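Local atomic coordinates of recombination protein RecR (PDB entry 1VDD), a protein that binds DNA and probably takes part in RecBC-independent recombinational DNA repair, possibly together with RecF and RecO. Residues P58-I63 / D70-P75. Numbering follows the deposited sequence.
Sequences PICFNI and DVCADP. With ZN (zinc ion), chain E.
Ile59, itself exposed, packs on the sulfur of Cys72, its CB 3.7 Å from Cys72 SG; the CG2 branch of Ile59, anti to the backbone N, comes to 3.9 Å from Cys72 SG, and CG1 is the farther branch. Arg130 touches both Ile59 and the next residue. Cys60 holds the zinc ion through SG at 1.9 Å, and Cys72 SG binds it at 2.2 Å from the short helix 70-73. Cys60 SG and Cys72 SG lie 3.3 Å apart as two ligands of one metal. The CB of Cys60 already faces the helix, and chi1 56°, with SG between backbone N and carbonyl carbon, sets the sulfur on the zinc ion. Phe61 points away from the helix and stacks on His123. Asn62 turns back toward the helix, ND2 lying 4.3 Å from Val71 CG2 in loose van der Waals contact; Val71 also packs on Leu103 and Tyr104 of strand 103-106. No hydrogen bond joins the two segments; they meet through the shared zinc ion and light packing. With Cys57 and Cys69 completing the four-sulfur shell, two CxxC pairs, one from the loop and one at the helix, form the C4-type zinc finger of RecR.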
ATOM      1  N   PRO A  58       0.741 -36.886  17.317  1.00 52.85           N
ATOM      2  CA  PRO A  58       1.097 -37.166  18.709  1.00 53.15           C
ATOM      3  C   PRO A  58       2.593 -37.011  19.022  1.00 55.63           C
ATOM      4  O   PRO A  58       2.957 -36.595  20.123  1.00 57.45           O
ATOM      5  CB  PRO A  58       0.615 -38.596  18.892  1.00 51.77           C
ATOM      6  CG  PRO A  58       0.895 -39.200  17.541  1.00 51.23           C
ATOM      7  CD  PRO A  58       0.385 -38.126  16.602  1.00 53.53           C
ATOM      8  N   ILE A  59       3.445 -37.349  18.054  1.00 56.10           N
ATOM      9  CA  ILE A  59       4.903 -37.260  18.216  1.00 56.81           C
ATOM     10  C   ILE A  59       5.317 -35.796  18.141  1.00 55.85           C
ATOM     11  O   ILE A  59       5.592 -35.156  19.161  1.00 53.36           O
ATOM     12  CB  ILE A  59       5.635 -38.028  17.093  1.00 56.12           C
ATOM     13  CG1 ILE A  59       5.096 -39.462  16.991  1.00 52.91           C
ATOM     14  CG2 ILE A  59       7.136 -37.991  17.344  1.00 55.99           C
ATOM     15  CD1 ILE A  59       5.031 -40.219  18.316  1.00 44.89           C
ATOM     16  N   CYS A  60       5.408 -35.294  16.914  1.00 52.14           N
ATOM     17  CA  CYS A  60       5.700 -33.891  16.682  1.00 49.86           C
ATOM     18  C   CYS A  60       4.253 -33.462  16.591  1.00 49.77           C
ATOM     19  O   CYS A  60       3.384 -34.323  16.496  1.00 57.62           O
ATOM     20  CB  CYS A  60       6.380 -33.693  15.332  1.00 47.66           C
ATOM     21  SG  CYS A  60       5.433 -34.351  13.934  1.00 41.85           S
ATOM     22  N   PHE A  61       3.953 -32.176  16.616  1.00 42.58           N
ATOM     23  CA  PHE A  61       2.550 -31.817  16.525  1.00 35.79           C
ATOM     24  C   PHE A  61       2.191 -31.146  15.207  1.00 38.57           C
ATOM     25  O   PHE A  61       1.454 -30.159  15.151  1.00 30.31           O
ATOM     26  CB  PHE A  61       2.169 -30.981  17.744  1.00 38.04           C
ATOM     27  CG  PHE A  61       2.175 -31.782  19.014  1.00 43.94           C
ATOM     28  CD1 PHE A  61       3.369 -32.312  19.508  1.00 45.17           C
ATOM     29  CD2 PHE A  61       0.985 -32.106  19.656  1.00 43.20           C
ATOM     30  CE1 PHE A  61       3.374 -33.156  20.612  1.00 46.63           C
ATOM     31  CE2 PHE A  61       0.976 -32.951  20.766  1.00 48.31           C
ATOM     32  CZ  PHE A  61       2.174 -33.480  21.244  1.00 49.65           C
ATOM     33  N   ASN A  62       2.738 -31.717  14.138  1.00 39.04           N
ATOM     34  CA  ASN A  62       2.494 -31.245  12.784  1.00 44.20           C
ATOM     35  C   ASN A  62       1.114 -31.770  12.387  1.00 44.50           C
ATOM     36  O   ASN A  62       0.735 -32.870  12.776  1.00 48.82           O
ATOM     37  CB  ASN A  62       3.572 -31.794  11.851  1.00 46.19           C
ATOM     38  CG  ASN A  62       3.507 -31.187  10.476  1.00 50.24           C
ATOM     39  OD1 ASN A  62       3.378 -29.971  10.329  1.00 54.23           O
ATOM     40  ND2 ASN A  62       3.607 -32.027   9.453  1.00 55.34           N
ATOM     41  N   ILE A  63       0.359 -30.996  11.622  1.00 42.38           N
ATOM     42  CA  ILE A  63      -0.982 -31.414  11.239  1.00 40.87           C
ATOM     43  C   ILE A  63      -1.077 -32.607  10.287  1.00 44.04           C
ATOM     44  O   ILE A  63      -0.350 -32.683   9.290  1.00 44.19           O
ATOM     45  CB  ILE A  63      -1.767 -30.212  10.642  1.00 42.37           C
ATOM     46  CG1 ILE A  63      -2.095 -29.219  11.759  1.00 44.68           C
ATOM     47  CG2 ILE A  63      -3.060 -30.676   9.972  1.00 34.22           C
ATOM     48  CD1 ILE A  63      -2.900 -28.028  11.304  1.00 49.23           C
ATOM     49  N   ASP A  70       3.097 -37.423   8.160  1.00 52.28           N
ATOM     50  CA  ASP A  70       3.847 -37.966   7.020  1.00 53.22           C
ATOM     51  C   ASP A  70       5.357 -37.825   7.213  1.00 51.88           C
ATOM     52  O   ASP A  70       6.137 -38.619   6.690  1.00 53.40           O
ATOM     53  CB  ASP A  70       3.449 -37.267   5.717  1.00 55.08           C
ATOM     54  CG  ASP A  70       4.167 -37.846   4.500  1.00 59.64           C
ATOM     55  OD1 ASP A  70       4.012 -39.060   4.227  1.00 57.56           O
ATOM     56  OD2 ASP A  70       4.891 -37.086   3.818  1.00 61.56           O
ATOM     57  N   VAL A  71       5.769 -36.802   7.950  1.00 50.69           N
ATOM     58  CA  VAL A  71       7.182 -36.578   8.210  1.00 47.00           C
ATOM     59  C   VAL A  71       7.695 -37.648   9.156  1.00 49.33           C
ATOM     60  O   VAL A  71       8.752 -38.235   8.932  1.00 49.68           O
ATOM     61  CB  VAL A  71       7.414 -35.208   8.855  1.00 46.05           C
ATOM     62  CG1 VAL A  71       8.856 -35.088   9.318  1.00 37.24           C
ATOM     63  CG2 VAL A  71       7.059 -34.115   7.866  1.00 46.32           C
ATOM     64  N   CYS A  72       6.939 -37.892  10.222  1.00 50.96           N
ATOM     65  CA  CYS A  72       7.316 -38.894  11.204  1.00 48.18           C
ATOM     66  C   CYS A  72       7.371 -40.266  10.523  1.00 50.82           C
ATOM     67  O   CYS A  72       8.340 -41.009  10.684  1.00 54.69           O
ATOM     68  CB  CYS A  72       6.317 -38.900  12.383  1.00 49.43           C
ATOM     69  SG  CYS A  72       6.412 -37.465  13.549  1.00 36.33           S
ATOM     70  N   ALA A  73       6.347 -40.585   9.738  1.00 49.53           N
ATOM     71  CA  ALA A  73       6.285 -41.866   9.040  1.00 51.97           C
ATOM     72  C   ALA A  73       7.448 -42.067   8.077  1.00 54.79           C
ATOM     73  O   ALA A  73       8.244 -42.994   8.234  1.00 57.37           O
ATOM     74  CB  ALA A  73       4.971 -41.984   8.285  1.00 48.80           C
ATOM     75  N   ASP A  74       7.523 -41.200   7.071  1.00 58.16           N
ATOM     76  CA  ASP A  74       8.573 -41.249   6.060  1.00 60.36           C
ATOM     77  C   ASP A  74       9.906 -41.736   6.647  1.00 62.35           C
ATOM     78  O   ASP A  74      10.452 -41.138   7.584  1.00 59.72           O
ATOM     79  CB  ASP A  74       8.751 -39.866   5.448  1.00 62.74           C
ATOM     80  CG  ASP A  74       9.487 -39.904   4.134  1.00 64.07           C
ATOM     81  OD1 ASP A  74      10.482 -40.654   4.026  1.00 65.71           O
ATOM     82  OD2 ASP A  74       9.073 -39.171   3.215  1.00 68.27           O
ATOM     83  N   PRO A  75      10.441 -42.840   6.096  1.00 63.79           N
ATOM     84  CA  PRO A  75      11.698 -43.478   6.505  1.00 63.21           C
ATOM     85  C   PRO A  75      12.965 -42.907   5.866  1.00 64.42           C
ATOM     86  O   PRO A  75      14.072 -43.137   6.366  1.00 62.98           O
ATOM     87  CB  PRO A  75      11.474 -44.925   6.108  1.00 64.44           C
ATOM     88  CG  PRO A  75      10.755 -44.761   4.795  1.00 64.65           C
ATOM     89  CD  PRO A  75       9.737 -43.675   5.103  1.00 63.00           C
TER
HETATM   90 ZN    ZN E 230       4.822 -36.033  13.257  1.00 24.16          ZN